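Local coordinates for peptide-binding protein (Photobacterium damsela subsp. piscicida, PDB 6SQX) that is a secreted NlpC/P60-family cell-wall hydrolase, a D,L-endopeptidase that cleaves the peptidoglycan of potentially competing bacteria, at residues 64-78 and 199-211. Numbering follows the deposited sequence.
Sequences YYFQWSDDANQNDFY and TLIKGQGTLGWVP. With EDO (1,2-ethanediol), chain I.
K202 reaches across to the 3-10 segment 66-68 and the turn leading into strand 76-78, its NZ donating to Q67 OE1 (2.9 Å, on an in-plane lone pair) and N73 O (2.8 Å). Lysine's long chain, extended until a bend at chi4 (86°), brings one charge to several oxygens; a water accepts from K202 NZ and N73 N and donates to D76 O, so four acceptors, D76 O only weakly, share three ammonium protons. Glutamine serves both ways: Q67 NE2 gives to a water that also takes G205 N. L207 CB sits over the centre of one F77 ring face, 3.7 Å from the centroid, a CH-pi contact using phenylalanine's flat apolar surface. The ring edge meets G205 O in the type I' turn 203-206; a CB at G205 would strike the preceding carbonyl O, so glycine fits. At this turn the Q204 amide meets the Y64 ring edge nearly perpendicular (88°), and Q204 OE1 accepts from W338. In the second shell, N73 OD1 accepts from N75 N, closing an Asx turn, and from D76 N. The contact joins the end of helix 50-64, segment 66-68 and strand 76-78 to hairpin 198-211 of the SH3 domain, with helix 90-102 packing against F77, K202 and L207.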
# COMPACT_ATOMS: atom_id res chain seq x y z
N TYR A 64 5.94 -10.16 -8.37
CA TYR A 64 4.49 -10.14 -8.52
C TYR A 64 3.93 -11.53 -8.80
O TYR A 64 2.84 -11.88 -8.31
CB TYR A 64 4.12 -9.20 -9.66
CG TYR A 64 2.65 -8.94 -9.86
CD1 TYR A 64 1.94 -8.16 -8.95
CD2 TYR A 64 1.98 -9.42 -10.99
CE1 TYR A 64 0.58 -7.86 -9.15
CE2 TYR A 64 0.65 -9.13 -11.19
CZ TYR A 64 -0.04 -8.38 -10.25
OH TYR A 64 -1.38 -8.06 -10.45
N TYR A 65 4.65 -12.34 -9.58
CA TYR A 65 4.22 -13.70 -9.90
C TYR A 65 4.84 -14.76 -9.00
O TYR A 65 4.69 -15.96 -9.29
CB TYR A 65 4.51 -14.03 -11.38
CG TYR A 65 3.68 -13.17 -12.33
CD1 TYR A 65 2.31 -13.41 -12.49
CD2 TYR A 65 4.26 -12.12 -13.04
CE1 TYR A 65 1.54 -12.62 -13.37
CE2 TYR A 65 3.49 -11.33 -13.89
CZ TYR A 65 2.15 -11.60 -14.06
OH TYR A 65 1.39 -10.79 -14.93
N PHE A 66 5.45 -14.36 -7.89
CA PHE A 66 6.15 -15.33 -7.04
C PHE A 66 5.21 -16.42 -6.56
O PHE A 66 5.63 -17.58 -6.43
CB PHE A 66 6.73 -14.58 -5.84
CG PHE A 66 7.46 -15.48 -4.89
CD1 PHE A 66 8.68 -16.04 -5.25
CD2 PHE A 66 6.95 -15.73 -3.63
CE1 PHE A 66 9.38 -16.85 -4.34
CE2 PHE A 66 7.64 -16.53 -2.71
CZ PHE A 66 8.85 -17.10 -3.09
N GLN A 67 3.95 -16.10 -6.27
CA GLN A 67 3.05 -17.14 -5.76
C GLN A 67 2.70 -18.18 -6.81
O GLN A 67 2.14 -19.22 -6.46
CB GLN A 67 1.75 -16.54 -5.20
CG GLN A 67 1.98 -15.54 -4.07
CD GLN A 67 2.75 -16.09 -2.90
OE1 GLN A 67 2.81 -17.30 -2.66
NE2 GLN A 67 3.29 -15.18 -2.12
N TRP A 68 2.97 -17.91 -8.08
CA TRP A 68 2.74 -18.87 -9.15
C TRP A 68 4.01 -19.61 -9.50
O TRP A 68 4.02 -20.44 -10.42
CB TRP A 68 2.17 -18.18 -10.39
CG TRP A 68 0.75 -17.74 -10.27
CD1 TRP A 68 -0.09 -17.90 -9.19
CD2 TRP A 68 0.00 -17.01 -11.26
NE1 TRP A 68 -1.34 -17.34 -9.47
CE2 TRP A 68 -1.29 -16.80 -10.73
CE3 TRP A 68 0.29 -16.55 -12.55
CZ2 TRP A 68 -2.29 -16.12 -11.45
CZ3 TRP A 68 -0.71 -15.90 -13.26
CH2 TRP A 68 -1.97 -15.67 -12.70
N SER A 69 5.08 -19.38 -8.73
CA SER A 69 6.38 -19.95 -9.06
C SER A 69 6.63 -21.25 -8.31
O SER A 69 6.01 -21.56 -7.30
CB SER A 69 7.51 -18.95 -8.76
OG SER A 69 7.88 -18.95 -7.39
N ASP A 70 7.58 -22.02 -8.82
CA ASP A 70 7.88 -23.28 -8.17
C ASP A 70 8.55 -23.06 -6.82
O ASP A 70 8.58 -23.99 -6.01
CB ASP A 70 8.78 -24.15 -9.07
CG ASP A 70 8.03 -24.74 -10.25
OD1 ASP A 70 6.77 -24.65 -10.26
OD2 ASP A 70 8.70 -25.32 -11.15
N ASP A 71 9.07 -21.85 -6.56
CA ASP A 71 9.80 -21.52 -5.34
C ASP A 71 8.87 -21.33 -4.13
O ASP A 71 9.31 -21.50 -2.99
CB ASP A 71 10.61 -20.23 -5.54
CG ASP A 71 11.70 -20.37 -6.59
OD1 ASP A 71 12.34 -21.45 -6.65
OD2 ASP A 71 11.92 -19.41 -7.36
N ALA A 72 7.63 -20.95 -4.36
CA ALA A 72 6.72 -20.60 -3.28
C ALA A 72 6.06 -21.86 -2.69
O ALA A 72 5.89 -22.88 -3.38
CB ALA A 72 5.63 -19.69 -3.85
N ASN A 73 5.70 -21.77 -1.42
CA ASN A 73 5.03 -22.89 -0.75
C ASN A 73 4.03 -22.35 0.27
O ASN A 73 3.99 -21.15 0.55
CB ASN A 73 6.04 -23.88 -0.11
CG ASN A 73 6.80 -23.28 1.06
OD1 ASN A 73 6.19 -22.85 2.04
ND2 ASN A 73 8.13 -23.25 0.96
N GLN A 74 3.21 -23.25 0.81
CA GLN A 74 2.12 -22.84 1.68
C GLN A 74 2.54 -22.56 3.12
O GLN A 74 1.71 -22.08 3.91
CB GLN A 74 0.99 -23.88 1.70
CG GLN A 74 0.20 -24.00 0.39
CD GLN A 74 -0.76 -25.14 0.48
OE1 GLN A 74 -0.36 -26.28 0.77
NE2 GLN A 74 -2.05 -24.86 0.28
N ASN A 75 3.81 -22.83 3.48
CA ASN A 75 4.26 -22.73 4.87
C ASN A 75 5.05 -21.47 5.17
O ASN A 75 5.13 -21.06 6.35
CB ASN A 75 5.09 -23.97 5.23
CG ASN A 75 4.29 -25.23 5.07
OD1 ASN A 75 3.37 -25.49 5.84
ND2 ASN A 75 4.63 -26.02 4.05
N ASP A 76 5.67 -20.88 4.16
CA ASP A 76 6.63 -19.79 4.31
C ASP A 76 6.08 -18.55 3.62
O ASP A 76 5.56 -18.64 2.50
CB ASP A 76 7.98 -20.15 3.63
CG ASP A 76 8.62 -21.43 4.19
OD1 ASP A 76 8.33 -21.77 5.37
OD2 ASP A 76 9.41 -22.06 3.45
N PHE A 77 6.23 -17.40 4.27
CA PHE A 77 5.78 -16.13 3.73
C PHE A 77 6.92 -15.11 3.77
O PHE A 77 7.56 -14.94 4.82
CB PHE A 77 4.55 -15.59 4.50
CG PHE A 77 4.28 -14.13 4.23
CD1 PHE A 77 3.81 -13.71 2.97
CD2 PHE A 77 4.52 -13.19 5.21
CE1 PHE A 77 3.57 -12.34 2.71
CE2 PHE A 77 4.29 -11.82 4.95
CZ PHE A 77 3.83 -11.41 3.69
N TYR A 78 7.16 -14.44 2.66
CA TYR A 78 8.21 -13.43 2.53
C TYR A 78 7.59 -12.04 2.37
O TYR A 78 6.81 -11.84 1.45
CB TYR A 78 9.04 -13.70 1.27
CG TYR A 78 9.85 -14.97 1.39
CD1 TYR A 78 9.25 -16.23 1.22
CD2 TYR A 78 11.22 -14.92 1.68
CE1 TYR A 78 10.01 -17.42 1.36
CE2 TYR A 78 11.98 -16.09 1.79
CZ TYR A 78 11.37 -17.33 1.66
OH TYR A 78 12.12 -18.48 1.78
N THR A 199 -10.70 -17.35 3.45
CA THR A 199 -9.53 -18.08 3.00
C THR A 199 -8.29 -17.28 3.34
O THR A 199 -8.25 -16.07 3.11
CB THR A 199 -9.61 -18.38 1.49
OG1 THR A 199 -10.74 -19.24 1.26
CG2 THR A 199 -8.36 -19.13 1.01
N LEU A 200 -7.28 -17.95 3.92
CA LEU A 200 -5.99 -17.35 4.20
C LEU A 200 -5.17 -17.44 2.93
O LEU A 200 -5.05 -18.52 2.34
CB LEU A 200 -5.31 -18.17 5.30
CG LEU A 200 -3.90 -17.67 5.72
CD1 LEU A 200 -3.83 -16.18 6.20
CD2 LEU A 200 -3.27 -18.62 6.75
N ILE A 201 -4.66 -16.29 2.45
CA ILE A 201 -3.93 -16.20 1.18
C ILE A 201 -2.64 -15.42 1.37
O ILE A 201 -2.44 -14.75 2.39
CB ILE A 201 -4.80 -15.51 0.10
CG1 ILE A 201 -5.04 -14.00 0.43
CG2 ILE A 201 -6.13 -16.24 -0.04
CD1 ILE A 201 -5.59 -13.19 -0.71
N LYS A 202 -1.78 -15.48 0.37
CA LYS A 202 -0.66 -14.54 0.32
C LYS A 202 -0.43 -14.10 -1.11
O LYS A 202 -0.64 -14.88 -2.05
CB LYS A 202 0.62 -15.14 0.94
CG LYS A 202 1.03 -16.53 0.38
CD LYS A 202 2.12 -17.08 1.30
CE LYS A 202 2.61 -18.46 0.85
NZ LYS A 202 3.69 -18.43 -0.19
N GLY A 203 -0.00 -12.85 -1.27
CA GLY A 203 0.32 -12.32 -2.58
C GLY A 203 0.66 -10.85 -2.46
O GLY A 203 0.30 -10.19 -1.48
N GLN A 204 1.40 -10.35 -3.46
CA GLN A 204 1.82 -8.95 -3.45
C GLN A 204 2.56 -8.54 -2.16
O GLN A 204 2.64 -7.36 -1.81
CB GLN A 204 0.65 -8.01 -3.78
CG GLN A 204 0.48 -7.69 -5.26
CD GLN A 204 1.59 -6.80 -5.77
OE1 GLN A 204 2.77 -7.09 -5.56
NE2 GLN A 204 1.24 -5.67 -6.40
N GLY A 205 3.20 -9.50 -1.47
CA GLY A 205 3.91 -9.13 -0.26
C GLY A 205 3.03 -9.01 0.97
O GLY A 205 3.45 -8.43 1.99
N THR A 206 1.81 -9.55 0.92
CA THR A 206 0.87 -9.55 2.04
C THR A 206 0.37 -10.97 2.33
O THR A 206 0.17 -11.77 1.41
CB THR A 206 -0.35 -8.62 1.71
OG1 THR A 206 0.03 -7.25 1.88
CG2 THR A 206 -1.53 -8.91 2.63
N LEU A 207 0.17 -11.25 3.62
CA LEU A 207 -0.42 -12.49 4.11
C LEU A 207 -1.68 -12.14 4.89
O LEU A 207 -1.64 -11.27 5.76
CB LEU A 207 0.55 -13.19 5.07
CG LEU A 207 0.02 -14.37 5.90
CD1 LEU A 207 -0.18 -15.62 4.97
CD2 LEU A 207 1.01 -14.69 7.04
N GLY A 208 -2.78 -12.82 4.62
CA GLY A 208 -3.94 -12.63 5.48
C GLY A 208 -5.20 -13.20 4.88
O GLY A 208 -5.17 -13.91 3.89
N TRP A 209 -6.32 -12.93 5.55
CA TRP A 209 -7.59 -13.58 5.26
C TRP A 209 -8.47 -12.68 4.40
O TRP A 209 -8.54 -11.45 4.61
CB TRP A 209 -8.34 -13.86 6.56
CG TRP A 209 -7.60 -14.82 7.50
CD1 TRP A 209 -6.62 -14.50 8.39
CD2 TRP A 209 -7.82 -16.23 7.62
NE1 TRP A 209 -6.18 -15.64 9.05
CE2 TRP A 209 -6.92 -16.71 8.61
CE3 TRP A 209 -8.68 -17.13 7.00
CZ2 TRP A 209 -6.87 -18.05 9.00
CZ3 TRP A 209 -8.62 -18.47 7.37
CH2 TRP A 209 -7.73 -18.92 8.38
N VAL A 210 -9.19 -13.29 3.47
CA VAL A 210 -10.13 -12.58 2.59
C VAL A 210 -11.37 -13.44 2.45
O VAL A 210 -11.33 -14.65 2.69
CB VAL A 210 -9.54 -12.35 1.18
CG1 VAL A 210 -8.33 -11.39 1.22
CG2 VAL A 210 -9.22 -13.72 0.52
N PRO A 211 -12.50 -12.86 2.06
CA PRO A 211 -13.69 -13.68 1.80
C PRO A 211 -13.39 -14.72 0.73
O PRO A 211 -12.74 -14.43 -0.28
CB PRO A 211 -14.71 -12.66 1.28
CG PRO A 211 -14.23 -11.35 1.89
CD PRO A 211 -12.74 -11.43 1.81
C1 EDO I . -0.10 -11.64 10.34
O1 EDO I . -1.32 -11.30 11.02
C2 EDO I . -0.32 -11.38 8.85
O2 EDO I . -1.65 -11.76 8.54
O HOH W 1 1.17 -11.14 -6.24
O HOH W 2 3.73 -12.21 -2.32
O HOH W 3 6.65 -19.37 -0.03